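Local atomic coordinates of phosphoserine aminotransferase (Bacillus circulans, PDB entry 2C0R), a protein that catalyses the reversible, pyridoxal-phosphate-dependent transamination between 3-phosphohydroxypyruvate and phosphoserine, and the matching reaction that yields phosphohydroxythreonine. Residues A[51-54]-A[55-59]; A[252-255]-A[256-260]; A[41-45]-A[46-50]. The protein carries 1 engineered substitution. All blocks are in the same frame, centred on the assembly; numbering follows the deposited sequence.

Contact 1: A[51-54]-A[55-59]; sequences HNEA and QARLL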
# COMPACT_ATOMS: atom_id res chain seq x y z
N HIS A 51 7.95 12.21 -5.34
CA HIS A 51 7.61 11.01 -6.15
C HIS A 51 8.53 10.84 -7.33
O HIS A 51 8.97 9.73 -7.67
CB HIS A 51 6.15 11.24 -6.58
CG HIS A 51 5.49 10.09 -7.28
ND1 HIS A 51 4.88 9.06 -6.58
CD2 HIS A 51 5.33 9.88 -8.60
CE1 HIS A 51 4.37 8.24 -7.51
NE2 HIS A 51 4.63 8.70 -8.73
N ASN A 52 8.81 11.97 -8.02
CA ASN A 52 9.70 11.95 -9.17
C ASN A 52 11.17 11.85 -8.78
O ASN A 52 11.95 11.18 -9.47
CB ASN A 52 9.44 13.18 -10.02
CG ASN A 52 8.12 13.10 -10.73
OD1 ASN A 52 7.32 14.07 -10.77
ND2 ASN A 52 7.87 11.95 -11.26
N GLU A 53 11.57 12.45 -7.70
CA GLU A 53 12.95 12.39 -7.23
C GLU A 53 13.33 10.96 -6.87
O GLU A 53 14.45 10.52 -7.12
CB GLU A 53 13.15 13.32 -6.02
CG GLU A 53 14.56 13.37 -5.43
CD GLU A 53 14.58 14.01 -4.05
OE1 GLU A 53 13.68 14.78 -3.71
OE2 GLU A 53 15.45 13.70 -3.23
N ALA A 54 12.37 10.25 -6.27
CA ALA A 54 12.69 8.88 -5.86
C ALA A 54 13.04 8.05 -7.10
O ALA A 54 13.96 7.26 -7.05
CB ALA A 54 11.51 8.27 -5.11
N GLN A 55 12.26 8.24 -8.19
CA GLN A 55 12.55 7.50 -9.40
C GLN A 55 13.92 7.85 -9.97
O GLN A 55 14.70 6.98 -10.31
CB GLN A 55 11.46 7.81 -10.42
CG GLN A 55 10.08 7.40 -9.98
CD GLN A 55 9.09 7.92 -11.03
OE1 GLN A 55 9.29 7.76 -12.25
NE2 GLN A 55 8.04 8.53 -10.54
N ALA A 56 14.23 9.15 -10.06
CA ALA A 56 15.51 9.61 -10.55
C ALA A 56 16.66 9.14 -9.67
O ALA A 56 17.71 8.76 -10.19
CB ALA A 56 15.57 11.14 -10.60
N ARG A 57 16.49 9.16 -8.36
CA ARG A 57 17.63 8.69 -7.54
C ARG A 57 17.85 7.20 -7.67
O ARG A 57 18.98 6.73 -7.63
CB ARG A 57 17.26 8.97 -6.07
CG ARG A 57 17.36 10.40 -5.69
CD ARG A 57 17.11 10.58 -4.20
NE ARG A 57 17.15 11.95 -3.77
CZ ARG A 57 18.01 12.91 -4.03
NH1 ARG A 57 19.04 12.72 -4.84
NH2 ARG A 57 17.88 14.11 -3.50
N LEU A 58 16.78 6.43 -7.82
CA LEU A 58 16.95 4.97 -8.00
C LEU A 58 17.66 4.70 -9.32
O LEU A 58 18.61 3.93 -9.35
CB LEU A 58 15.59 4.32 -7.95
CG LEU A 58 15.40 2.83 -8.05
CD1 LEU A 58 16.48 1.93 -7.55
CD2 LEU A 58 14.07 2.52 -7.29
N LEU A 59 17.24 5.31 -10.42
CA LEU A 59 17.93 5.12 -11.69
C LEU A 59 19.40 5.55 -11.58
O LEU A 59 20.27 4.85 -12.13
CB LEU A 59 17.23 5.83 -12.85
CG LEU A 59 15.90 5.18 -13.22
CD1 LEU A 59 15.19 6.08 -14.22
CD2 LEU A 59 16.07 3.82 -13.83
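One face of the Arg57 guanidinium is met by CG of Glu53, one turn earlier in the same helix and 3.8 Å from CZ of Arg57. The His51 ring is approached obliquely by the amide of Gln55, with NE2 of Gln55 3.6 Å from CD2 of His51 and the two planes 89° apart; Phe72 packs against the same imidazole edge-to-face, and Tyr47 also meets it. Both ring nitrogens are engaged, ND1 with Tyr47 OH and NE2 with Asn234 O, which fixes the rotation of the ring.

Gln55 reaches back along the helix. From above the carbonyl plane its NE2 donates to His51 O at 3.2 Å, and the amide is held further by Asn234 OD1 at NE2 and Lys69 NZ at OE1, so that this buried group has partners at both ends. On the more exposed side, Glu53 runs extended with CG anti to its backbone N (chi1 -179°), which brings the carboxylate to Arg57. OE2 of Glu53 forms a salt bridge to NE and NH2 of Arg57, the carboxylate turned 80° from the guanidinium; the modelled place of OE2 is less sure, and its very short distances are doubtful.

Backbone bonds of the helix link Ala56 N to Asn52 O at 3.1 Å and Leu58 N to Ala54 O at 3.0 Å. Helix 45-61 lies among several neighbours: Ala54 and Arg57 touch Asn249 of helix 242-257, Gln55 and Leu59 rest on Val70 of strand 68-73, and Leu58 packs on Val206 and Ile208 of strand 205-210.

Contact 2: A[252-255]-A[256-260]; sequences LKWI and EERGG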
# COMPACT_ATOMS: atom_id res chain seq x y z
N LEU A 252 16.99 6.01 -0.40
CA LEU A 252 17.87 6.12 -1.56
C LEU A 252 18.94 7.18 -1.34
O LEU A 252 20.10 6.99 -1.73
CB LEU A 252 17.09 6.42 -2.86
CG LEU A 252 16.01 5.39 -3.22
CD1 LEU A 252 15.28 5.92 -4.43
CD2 LEU A 252 16.60 4.02 -3.48
N LYS A 253 18.55 8.29 -0.72
CA LYS A 253 19.58 9.27 -0.35
C LYS A 253 20.64 8.65 0.54
O LYS A 253 21.82 8.87 0.37
CB LYS A 253 18.90 10.43 0.38
CG LYS A 253 18.12 11.40 -0.50
CD LYS A 253 17.29 12.32 0.41
CE LYS A 253 16.36 13.21 -0.45
NZ LYS A 253 15.53 14.07 0.44
N TRP A 254 20.19 7.87 1.53
CA TRP A 254 21.17 7.24 2.45
C TRP A 254 22.06 6.27 1.69
O TRP A 254 23.26 6.20 1.95
CB TRP A 254 20.36 6.59 3.57
CG TRP A 254 21.15 5.73 4.51
CD1 TRP A 254 21.78 6.16 5.68
CD2 TRP A 254 21.43 4.32 4.42
NE1 TRP A 254 22.40 5.10 6.29
CE2 TRP A 254 22.21 3.97 5.54
CE3 TRP A 254 21.09 3.33 3.49
CZ2 TRP A 254 22.64 2.67 5.74
CZ3 TRP A 254 21.52 2.04 3.69
CH2 TRP A 254 22.30 1.71 4.82
N ILE A 255 21.51 5.51 0.73
CA ILE A 255 22.40 4.57 -0.00
C ILE A 255 23.47 5.36 -0.72
O ILE A 255 24.65 4.97 -0.76
CB ILE A 255 21.57 3.71 -0.98
CG1 ILE A 255 20.61 2.77 -0.28
CG2 ILE A 255 22.51 2.90 -1.89
CD1 ILE A 255 19.64 1.98 -1.16
N GLU A 256 23.05 6.49 -1.30
CA GLU A 256 24.05 7.31 -2.02
C GLU A 256 25.10 7.75 -1.02
O GLU A 256 26.31 7.73 -1.32
CB GLU A 256 23.35 8.47 -2.72
CG GLU A 256 24.27 9.48 -3.36
CD GLU A 256 24.90 9.11 -4.68
OE1 GLU A 256 25.17 10.07 -5.46
OE2 GLU A 256 25.16 7.92 -4.98
N GLU A 257 24.70 8.14 0.18
CA GLU A 257 25.66 8.62 1.17
C GLU A 257 26.62 7.55 1.65
O GLU A 257 27.68 7.86 2.19
CB GLU A 257 24.95 9.09 2.44
CG GLU A 257 24.15 10.36 2.33
CD GLU A 257 23.32 10.60 3.59
OE1 GLU A 257 23.11 9.66 4.39
OE2 GLU A 257 22.88 11.75 3.75
N ARG A 258 26.18 6.32 1.48
CA ARG A 258 26.93 5.17 1.95
C ARG A 258 27.90 4.71 0.86
O ARG A 258 28.53 3.68 1.03
CB ARG A 258 25.98 4.03 2.30
CG ARG A 258 25.11 4.17 3.52
CD ARG A 258 25.93 3.84 4.77
NE ARG A 258 25.75 4.79 5.82
CZ ARG A 258 25.26 6.00 5.97
NH1 ARG A 258 24.74 6.75 5.00
NH2 ARG A 258 25.31 6.50 7.21
N GLY A 259 28.00 5.45 -0.24
CA GLY A 259 28.89 5.05 -1.35
C GLY A 259 28.17 4.37 -2.47
O GLY A 259 28.79 3.65 -3.28
N GLY A 260 26.86 4.50 -2.54
CA GLY A 260 26.04 3.87 -3.54
C GLY A 260 26.08 2.37 -3.45
O GLY A 260 26.35 1.78 -2.39
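Trp254 and Arg258 pack together where helix 242-257 ends in a Schellman motif with Gly259 at the C-prime position. Two backbone bonds define the motif: Gly260 N donates to Ile255 O at 2.9 Å, and Gly259 N to Glu256 O at 3.0 Å. The positive phi of Gly259 (99°) turns the chain out of the helix, and a side chain at this position would collide with the carbonyl oxygen of Arg258. Upstream, regular helical bonds still link Glu256 N to Leu252 O and Glu257 N to Lys253 O; Arg258 N makes weak ones to both Trp254 O and Ile255 O.

Nonpolar contact comes from the indole face. CG of Arg258 sits over it in a CH-pi contact, 3.6 Å from the centroid of the six-membered ring of Trp254. Bends at chi2 and chi3 then fold the arginine back over the indole, with ring and guanidinium planes 22° apart. Ile255 and Leu252 meanwhile pack on Leu61 of helix 45-61, and Ile255 also touches Leu261 of the helix that follows.

The charged contacts gather at the guanidinium. Arg258 NH2 forms a salt bridge with Glu18 OE2, which also takes a weak hydrogen bond from Trp254 NE1. At the guanidinium edge, in its plane, Glu257 OE1 makes a weak salt bridge with Arg258 NH1 at 3.4 Å and has a second cationic partner in Arg22. The same NH1 of Arg258 makes a weak bond to Trp254 O, while NE1 of Trp254 lies over the guanidinium centre, 3.0 Å from CZ of Arg258.

Contact 3: A[41-45]-A[46-50]; sequences SHRGA and VYEAV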
# COMPACT_ATOMS: atom_id res chain seq x y z
N SER A 41 -1.61 16.63 -1.38
CA SER A 41 -2.15 16.03 -2.58
C SER A 41 -1.06 15.28 -3.33
O SER A 41 0.05 15.81 -3.49
CB SER A 41 -2.66 17.17 -3.48
OG SER A 41 -3.16 16.59 -4.70
N HIS A 42 -1.43 14.12 -3.85
CA HIS A 42 -0.49 13.39 -4.71
C HIS A 42 -0.35 14.04 -6.07
O HIS A 42 0.59 13.68 -6.78
CB HIS A 42 -0.87 11.92 -4.86
CG HIS A 42 -2.21 11.73 -5.48
ND1 HIS A 42 -3.35 12.26 -4.90
CD2 HIS A 42 -2.60 11.10 -6.60
CE1 HIS A 42 -4.38 11.94 -5.67
NE2 HIS A 42 -3.94 11.22 -6.70
N ARG A 43 -1.20 15.01 -6.40
CA ARG A 43 -1.06 15.77 -7.63
C ARG A 43 -0.63 17.18 -7.32
O ARG A 43 -0.68 18.06 -8.20
CB ARG A 43 -2.38 15.81 -8.40
CG ARG A 43 -2.83 14.39 -8.79
CD ARG A 43 -1.62 13.56 -9.07
NE ARG A 43 -1.10 13.62 -10.40
CZ ARG A 43 -1.63 13.05 -11.49
NH1 ARG A 43 -2.75 12.34 -11.52
NH2 ARG A 43 -0.95 13.23 -12.62
N GLY A 44 -0.18 17.44 -6.08
CA GLY A 44 0.46 18.72 -5.81
C GLY A 44 1.95 18.71 -6.08
O GLY A 44 2.57 17.66 -6.02
N ALA A 45 2.56 19.87 -6.32
CA ALA A 45 3.97 19.90 -6.72
C ALA A 45 4.91 19.42 -5.63
O ALA A 45 5.99 18.90 -5.94
CB ALA A 45 4.42 21.31 -7.13
N VAL A 46 4.58 19.60 -4.36
CA VAL A 46 5.48 19.14 -3.28
C VAL A 46 5.57 17.62 -3.27
O VAL A 46 6.68 17.10 -3.28
CB VAL A 46 5.01 19.68 -1.93
CG1 VAL A 46 5.89 19.13 -0.80
CG2 VAL A 46 5.05 21.23 -1.90
N TYR A 47 4.43 16.93 -3.25
CA TYR A 47 4.54 15.48 -3.25
C TYR A 47 5.14 15.05 -4.58
O TYR A 47 5.93 14.14 -4.65
CB TYR A 47 3.15 14.81 -2.88
CG TYR A 47 3.40 13.33 -3.20
CD1 TYR A 47 4.13 12.57 -2.29
CD2 TYR A 47 2.97 12.69 -4.35
CE1 TYR A 47 4.40 11.23 -2.50
CE2 TYR A 47 3.25 11.38 -4.62
CZ TYR A 47 3.97 10.64 -3.68
OH TYR A 47 4.28 9.34 -3.88
N GLU A 48 4.69 15.60 -5.71
CA GLU A 48 5.14 15.12 -7.02
C GLU A 48 6.65 15.23 -7.11
O GLU A 48 7.32 14.40 -7.70
CB GLU A 48 4.49 15.94 -8.16
CG GLU A 48 3.05 15.51 -8.38
CD GLU A 48 2.33 16.40 -9.37
OE1 GLU A 48 2.78 17.56 -9.51
OE2 GLU A 48 1.36 15.91 -9.93
N ALA A 49 7.23 16.26 -6.48
CA ALA A 49 8.69 16.36 -6.52
C ALA A 49 9.34 15.15 -5.84
O ALA A 49 10.34 14.61 -6.32
CB ALA A 49 9.16 17.65 -5.85
N VAL A 50 8.80 14.73 -4.70
CA VAL A 50 9.34 13.61 -3.97
C VAL A 50 9.17 12.34 -4.79
O VAL A 50 10.07 11.51 -4.95
CB VAL A 50 8.63 13.44 -2.60
CG1 VAL A 50 8.93 12.11 -1.95
CG2 VAL A 50 9.01 14.63 -1.70
O HOH W 1 1.79 17.85 -2.73
O HOH W 2 1.69 14.41 -12.08
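Ser41 to Gly44 form a type I beta turn that leads into helix 45-61, where Gly44 is the N-cap and Glu48 N and Ala49 N bond back to Gly44 O and Ala45 O. Its first residues also make an ST turn, Ser41 OG accepting from Arg43 N at 3.0 Å. A water ties the turn to the helix: it donates to Ser41 O at 2.8 Å and accepts from Tyr47 N in the first turn of the helix.

Tyr47 lies against the turn by its edge, CD2 standing 3.5 Å from His42 O, near the ring plane. That carbonyl oxygen is buried here and has no polar partner in the model. His42 lies near the cofactor: its side chain comes within about 6 Å of a bound pyridoxal phosphate and packs on Pro12 of the second subunit.

Glu48, with CG anti to the carbonyl carbon (chi1 -77°) and an extended chain, turns back over the turn to Arg43. Arg43, by similarity a glutamate-binding residue, offers its guanidinium edge, and its NE makes a weak salt bridge to Glu48 OE2 at 3.4 Å, the two planes 63° apart. Replacing Glu48 by an alanine would probably leave Arg43 without this anionic mate and its guanidinium freer to turn. A second water strengthens the link: lying in the guanidinium plane, it accepts from Arg43 NH2 at 2.9 Å and donates to Glu48 OE2 at 2.6 Å.

In the fold
Along the chain contact 3 comes first, contact 1 follows directly, and contact 2 lies some two hundred residues later. Contacts 3 and 1, with centres 13 Å apart, occupy successive parts of helix 45-61, leading from the subunit interface near the cofactor to the edge of the seven-stranded sheet. Contact 2 ends helix 242-257; its centre is also 13 Å from contact 1, and the two touch through Leu252 and Lys253 on one side and Glu53, Ala54, Arg57 and Leu58 on the other. Contacts 2 and 3 lie 23 Å apart between centres and do not touch. Helix 45-61 thus runs from the loop holding Arg43, a glutamate-binding residue by similarity, to strands of the sheet, with helix 242-257 packed along it.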